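PDB 5LPH: centrosomal protein of 104 kDa from Homo sapiens, which is required for ciliogenesis and for the structural integrity of the ciliary tip, and interacts with tubulin and the kinase Nek1. Local coordinates for residues R99-I104 with P143-R148; I178-L183 with S215-D220. One frame throughout, in Å; residues are numbered along the deposited sequence.

Both interactions belong to the TOG domain of the protein, an all-helical array of HEAT repeats, and they follow each other along the chain: 99-104 pairs with 143-148 before 178-183 pairs with 215-220. Their centres lie about 21 Å apart. Interaction 1 ties the turn after helix 83-100 to the end of helix 131-147; interaction 2 sets the short helix 178-183 against the loop leading into helix 219-229. The two meet directly, because Tyr-182 packs on Pro-143 and Leu-146, and Leu-183 also touches Leu-146. Helix 131-147 and helix 178-183 thus pack on each other, so the two contacts are linked by apolar side chains, as in a stacked helical-repeat scaffold.

Interaction 1 of 2, residues R99-I104 with P143-R148; sequences RAIKDI and PVLLTR
Arg-148 reaches across from the end of helix 131-147 to the backbone of the turn that follows helix 83-100, while Val-144 packs on Ile-101 and Lys-102, and Leu-145 on Ile-101. The arginine chain folds back on itself, bent at both chi2 (-47°) and chi3 (-60°), with CG and CD lying close to the carbonyl oxygen of Ile-101. NH1 donates to this oxygen, Ile-101 O, at 2.7 Å; the acceptor lies almost in the guanidinium plane, although the donor is tilted from the carbonyl plane. A second, weak bond joins the same NH1 to Asp-103 O at 3.2 Å, from a position oblique to the guanidinium. Beyond the contact, Arg-148 NH2 forms a salt bridge with Asp-151, and the group makes a cation-pi interaction with Phe-109.

Beside this polar end lies the apolar part. Ile-101 CG2, anti to the backbone N, fits between two side chains, 3.8 Å from Val-144 CG1 and 3.7 Å from Leu-145 CD1. Lys-102 crosses Val-144 at about a right angle, and its bend at chi3 (-80°) keeps CE as well as CG beside the valine: CG stands 3.7 Å from Val-144 CG1. The lysine thus contributes its methylenes to the packing.

Asp-103 offers its carbonyl here, whereas its carboxylate forms a salt bridge with Arg-63. The chemistry implies that one arginine, its charge probably balanced by Asp-151, holds one carbonyl of a type I turn (Ala-100 to Asp-103) firmly and a second only weakly, with aliphatic packing alongside joining this turn to helix 131-147.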
loop_
_atom_site.group_PDB
_atom_site.type_symbol
_atom_site.label_atom_id
_atom_site.label_comp_id
_atom_site.label_asym_id
_atom_site.label_seq_id
_atom_site.Cartn_x
_atom_site.Cartn_y
_atom_site.Cartn_z
ATOM N N ARG A 99 -7.190 0.593 -11.466
ATOM C CA ARG A 99 -6.573 1.083 -12.703
ATOM C C ARG A 99 -6.296 2.599 -12.626
ATOM O O ARG A 99 -5.225 3.053 -13.038
ATOM C CB ARG A 99 -7.367 0.619 -13.927
ATOM C CG ARG A 99 -8.728 1.228 -14.168
ATOM C CD ARG A 99 -9.267 0.820 -15.530
ATOM N NE ARG A 99 -8.784 1.673 -16.629
ATOM C CZ ARG A 99 -7.852 1.355 -17.538
ATOM N NH1 ARG A 99 -7.234 0.172 -17.548
ATOM N NH2 ARG A 99 -7.537 2.249 -18.477
ATOM N N ALA A 100 -7.204 3.347 -12.003
ATOM C CA ALA A 100 -7.036 4.792 -11.817
ATOM C C ALA A 100 -5.902 5.193 -10.857
ATOM O O ALA A 100 -5.396 6.313 -10.948
ATOM C CB ALA A 100 -8.341 5.423 -11.365
ATOM N N ILE A 101 -5.500 4.295 -9.955
ATOM C CA ILE A 101 -4.300 4.512 -9.134
ATOM C C ILE A 101 -3.030 4.604 -9.997
ATOM O O ILE A 101 -2.076 5.278 -9.610
ATOM C CB ILE A 101 -4.169 3.443 -8.015
ATOM C CG1 ILE A 101 -5.233 3.693 -6.938
ATOM C CG2 ILE A 101 -2.799 3.485 -7.354
ATOM C CD1 ILE A 101 -5.486 2.513 -6.019
ATOM N N LYS A 102 -3.023 3.950 -11.158
ATOM C CA LYS A 102 -1.918 4.071 -12.123
ATOM C C LYS A 102 -2.066 5.235 -13.132
ATOM O O LYS A 102 -1.335 5.271 -14.120
ATOM C CB LYS A 102 -1.734 2.743 -12.887
ATOM C CG LYS A 102 -1.069 1.636 -12.081
ATOM C CD LYS A 102 -1.147 0.283 -12.784
ATOM C CE LYS A 102 -2.510 -0.377 -12.590
ATOM N NZ LYS A 102 -2.574 -1.773 -13.112
ATOM N N ASP A 103 -2.972 6.187 -12.899
ATOM C CA ASP A 103 -3.257 7.208 -13.920
ATOM C C ASP A 103 -2.084 8.169 -14.129
ATOM O O ASP A 103 -1.362 8.491 -13.190
ATOM C CB ASP A 103 -4.526 8.015 -13.604
ATOM C CG ASP A 103 -5.168 8.598 -14.855
ATOM O OD1 ASP A 103 -5.952 7.868 -15.505
ATOM O OD2 ASP A 103 -4.888 9.770 -15.203
ATOM N N ILE A 104 -1.919 8.615 -15.372
ATOM C CA ILE A 104 -0.853 9.557 -15.751
ATOM C C ILE A 104 -1.165 11.031 -15.419
ATOM O O ILE A 104 -0.315 11.895 -15.628
ATOM C CB ILE A 104 -0.466 9.407 -17.251
ATOM C CG1 ILE A 104 -1.641 9.750 -18.191
ATOM C CG2 ILE A 104 0.021 7.987 -17.522
ATOM C CD1 ILE A 104 -1.284 9.738 -19.667
ATOM N N PRO A 143 -1.068 -2.929 -3.166
ATOM C CA PRO A 143 0.138 -3.234 -3.955
ATOM C C PRO A 143 0.361 -2.283 -5.141
ATOM O O PRO A 143 1.500 -1.944 -5.455
ATOM C CB PRO A 143 -0.116 -4.667 -4.455
ATOM C CG PRO A 143 -1.188 -5.208 -3.576
ATOM C CD PRO A 143 -2.050 -4.022 -3.273
ATOM N N VAL A 144 -0.728 -1.851 -5.768
ATOM C CA VAL A 144 -0.655 -0.922 -6.892
ATOM C C VAL A 144 -0.271 0.470 -6.382
ATOM O O VAL A 144 0.483 1.197 -7.031
ATOM C CB VAL A 144 -1.991 -0.860 -7.660
ATOM C CG1 VAL A 144 -1.881 0.080 -8.847
ATOM C CG2 VAL A 144 -2.386 -2.252 -8.142
ATOM N N LEU A 145 -0.792 0.826 -5.214
ATOM C CA LEU A 145 -0.454 2.089 -4.573
ATOM C C LEU A 145 1.014 2.146 -4.132
ATOM O O LEU A 145 1.638 3.206 -4.214
ATOM C CB LEU A 145 -1.392 2.334 -3.393
ATOM C CG LEU A 145 -1.618 3.762 -2.905
ATOM C CD1 LEU A 145 -1.874 4.767 -4.021
ATOM C CD2 LEU A 145 -2.792 3.761 -1.950
ATOM N N LEU A 146 1.564 1.009 -3.696
ATOM C CA LEU A 146 2.997 0.914 -3.362
ATOM C C LEU A 146 3.910 1.133 -4.566
ATOM O O LEU A 146 4.985 1.701 -4.406
ATOM C CB LEU A 146 3.358 -0.426 -2.704
ATOM C CG LEU A 146 3.156 -0.553 -1.192
ATOM C CD1 LEU A 146 3.348 -2.012 -0.795
ATOM C CD2 LEU A 146 4.103 0.350 -0.408
ATOM N N THR A 147 3.501 0.675 -5.749
ATOM C CA THR A 147 4.242 0.976 -6.985
ATOM C C THR A 147 4.330 2.488 -7.254
ATOM O O THR A 147 5.372 2.962 -7.703
ATOM C CB THR A 147 3.671 0.273 -8.236
ATOM O OG1 THR A 147 2.282 0.573 -8.365
ATOM C CG2 THR A 147 3.872 -1.232 -8.153
ATOM N N ARG A 148 3.265 3.237 -6.947
ATOM C CA ARG A 148 3.283 4.703 -7.076
ATOM C C ARG A 148 4.192 5.432 -6.069
ATOM O O ARG A 148 4.491 6.612 -6.270
ATOM C CB ARG A 148 1.867 5.308 -6.994
ATOM C CG ARG A 148 0.851 4.857 -8.046
ATOM C CD ARG A 148 1.352 4.859 -9.487
ATOM N NE ARG A 148 1.800 6.168 -9.980
ATOM C CZ ARG A 148 1.024 7.135 -10.485
ATOM N NH1 ARG A 148 -0.298 7.011 -10.566
ATOM N NH2 ARG A 148 1.585 8.261 -10.913
#

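Interaction 2 of 2, residues I178-L183 with S215-D220; sequences IIPSYL and SGFTID
Pro-180 presses its ring against the face of Phe-217, and these two residues account for most of the surface buried between helix 178-183 and the loop 215-218. Pro-180 CB sits over the centre of the aromatic ring, 3.6 Å from its centroid and only 9° off the ring normal, a well-formed CH-pi contact. All six ring carbons of Phe-217 lie at similar distances from this one methylene, and the two side chains cross at about a right angle. The phenylalanine has CG anti to its carbonyl carbon (chi1 -68°), a rotamer that starts the ring on its course from the loop to the proline.

The neighbouring proline carbon meets backbone instead: Pro-180 CG lies 3.5 Å from Ser-215 O. Leu-183, one helical turn further on, comes to the edge of the same aromatic ring, its CD1 4.3 Å from Phe-217 CZ. Phe-217 therefore receives proline over a face and leucine, more loosely, at an edge, with both side-chain partners aliphatic.

The loop is shaped to deliver this ring. Ser-215 OG accepts a hydrogen bond from Phe-217 N at 3.0 Å, making an ST turn, and OG is also hydrogen-bonded to Gly-211 O. Gly-216, with a positive phi of 116°, brings its backbone against the proline, its C 4.0 Å from Pro-180 CB.

Within the HEAT array, helix 193-210 flanks the contact: Leu-183 packs on its Leu-202 and Leu-206, and Phe-217 on Leu-203. The loop ends at Thr-218, the N-cap of helix 219-229, while Ile-179 of the short helix faces helix 154-169.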
loop_
_atom_site.group_PDB
_atom_site.type_symbol
_atom_site.label_atom_id
_atom_site.label_comp_id
_atom_site.label_asym_id
_atom_site.label_seq_id
_atom_site.Cartn_x
_atom_site.Cartn_y
_atom_site.Cartn_z
ATOM N N ILE A 178 -3.116 -6.611 7.313
ATOM C CA ILE A 178 -2.741 -6.858 5.919
ATOM C C ILE A 178 -1.587 -5.954 5.471
ATOM O O ILE A 178 -0.638 -6.432 4.845
ATOM C CB ILE A 178 -3.963 -6.680 4.982
ATOM C CG1 ILE A 178 -5.004 -7.771 5.265
ATOM C CG2 ILE A 178 -3.550 -6.733 3.517
ATOM C CD1 ILE A 178 -6.385 -7.440 4.745
ATOM N N ILE A 179 -1.676 -4.659 5.775
ATOM C CA ILE A 179 -0.728 -3.672 5.231
ATOM C C ILE A 179 0.710 -3.887 5.713
ATOM O O ILE A 179 1.627 -3.830 4.893
ATOM C CB ILE A 179 -1.223 -2.207 5.417
ATOM C CG1 ILE A 179 -2.374 -1.955 4.431
ATOM C CG2 ILE A 179 -0.102 -1.191 5.189
ATOM C CD1 ILE A 179 -3.173 -0.691 4.665
ATOM N N PRO A 180 0.914 -4.138 7.026
ATOM C CA PRO A 180 2.260 -4.477 7.497
ATOM C C PRO A 180 2.929 -5.625 6.741
ATOM O O PRO A 180 4.135 -5.588 6.523
ATOM C CB PRO A 180 2.021 -4.839 8.962
ATOM C CG PRO A 180 0.922 -3.914 9.359
ATOM C CD PRO A 180 0.008 -3.874 8.162
ATOM N N SER A 181 2.147 -6.615 6.324
ATOM C CA SER A 181 2.668 -7.751 5.567
ATOM C C SER A 181 3.227 -7.392 4.184
ATOM O O SER A 181 4.131 -8.066 3.702
ATOM C CB SER A 181 1.593 -8.830 5.440
ATOM O OG SER A 181 2.044 -9.900 4.637
ATOM N N TYR A 182 2.683 -6.356 3.546
ATOM C CA TYR A 182 3.247 -5.834 2.292
ATOM C C TYR A 182 4.544 -5.073 2.519
ATOM O O TYR A 182 5.443 -5.129 1.682
ATOM C CB TYR A 182 2.259 -4.920 1.559
ATOM C CG TYR A 182 1.086 -5.670 1.006
ATOM C CD1 TYR A 182 1.247 -6.583 -0.036
ATOM C CD2 TYR A 182 -0.189 -5.490 1.532
ATOM C CE1 TYR A 182 0.168 -7.287 -0.542
ATOM C CE2 TYR A 182 -1.268 -6.196 1.036
ATOM C CZ TYR A 182 -1.087 -7.085 0.001
ATOM O OH TYR A 182 -2.177 -7.752 -0.481
ATOM N N LEU A 183 4.631 -4.362 3.643
ATOM C CA LEU A 183 5.786 -3.515 3.940
ATOM C C LEU A 183 7.037 -4.281 4.368
ATOM O O LEU A 183 8.137 -3.736 4.286
ATOM C CB LEU A 183 5.424 -2.474 5.004
ATOM C CG LEU A 183 4.284 -1.517 4.641
ATOM C CD1 LEU A 183 3.900 -0.665 5.836
ATOM C CD2 LEU A 183 4.664 -0.636 3.459
ATOM N N SER A 215 -0.484 -5.958 15.499
ATOM C CA SER A 215 -0.368 -5.166 14.274
ATOM C C SER A 215 -0.218 -5.979 12.984
ATOM O O SER A 215 -0.777 -5.604 11.954
ATOM C CB SER A 215 0.842 -4.240 14.383
ATOM O OG SER A 215 2.048 -4.986 14.374
ATOM N N GLY A 216 0.557 -7.065 13.041
ATOM C CA GLY A 216 0.988 -7.794 11.844
ATOM C C GLY A 216 2.492 -7.745 11.664
ATOM O O GLY A 216 3.059 -8.598 10.991
ATOM N N PHE A 217 3.138 -6.733 12.246
ATOM C CA PHE A 217 4.593 -6.724 12.398
ATOM C C PHE A 217 5.006 -7.662 13.529
ATOM O O PHE A 217 4.396 -7.667 14.607
ATOM C CB PHE A 217 5.116 -5.332 12.758
ATOM C CG PHE A 217 4.971 -4.320 11.668
ATOM C CD1 PHE A 217 5.569 -4.520 10.428
ATOM C CD2 PHE A 217 4.273 -3.138 11.893
ATOM C CE1 PHE A 217 5.450 -3.576 9.426
ATOM C CE2 PHE A 217 4.151 -2.189 10.894
ATOM C CZ PHE A 217 4.741 -2.408 9.659
ATOM N N THR A 218 6.073 -8.418 13.281
ATOM C CA THR A 218 6.684 -9.290 14.281
ATOM C C THR A 218 8.204 -9.076 14.237
ATOM O O THR A 218 8.756 -8.696 13.206
ATOM C CB THR A 218 6.340 -10.776 14.014
ATOM O OG1 THR A 218 6.934 -11.200 12.780
ATOM C CG2 THR A 218 4.825 -10.996 13.940
ATOM N N ILE A 219 8.885 -9.301 15.355
ATOM C CA ILE A 219 10.351 -9.310 15.390
ATOM C C ILE A 219 10.850 -10.187 14.231
ATOM O O ILE A 219 11.794 -9.819 13.550
ATOM C CB ILE A 219 10.883 -9.831 16.749
ATOM C CG1 ILE A 219 10.620 -8.815 17.880
ATOM C CG2 ILE A 219 12.381 -10.094 16.678
ATOM C CD1 ILE A 219 10.624 -9.427 19.270
ATOM N N ASP A 220 10.182 -11.319 13.997
ATOM C CA ASP A 220 10.552 -12.252 12.928
ATOM C C ASP A 220 10.550 -11.625 11.523
ATOM O O ASP A 220 11.595 -11.581 10.882
ATOM C CB ASP A 220 9.668 -13.512 12.965
ATOM C CG ASP A 220 10.208 -14.632 12.092
ATOM O OD1 ASP A 220 11.345 -15.075 12.325
ATOM O OD2 ASP A 220 9.499 -15.073 11.170
#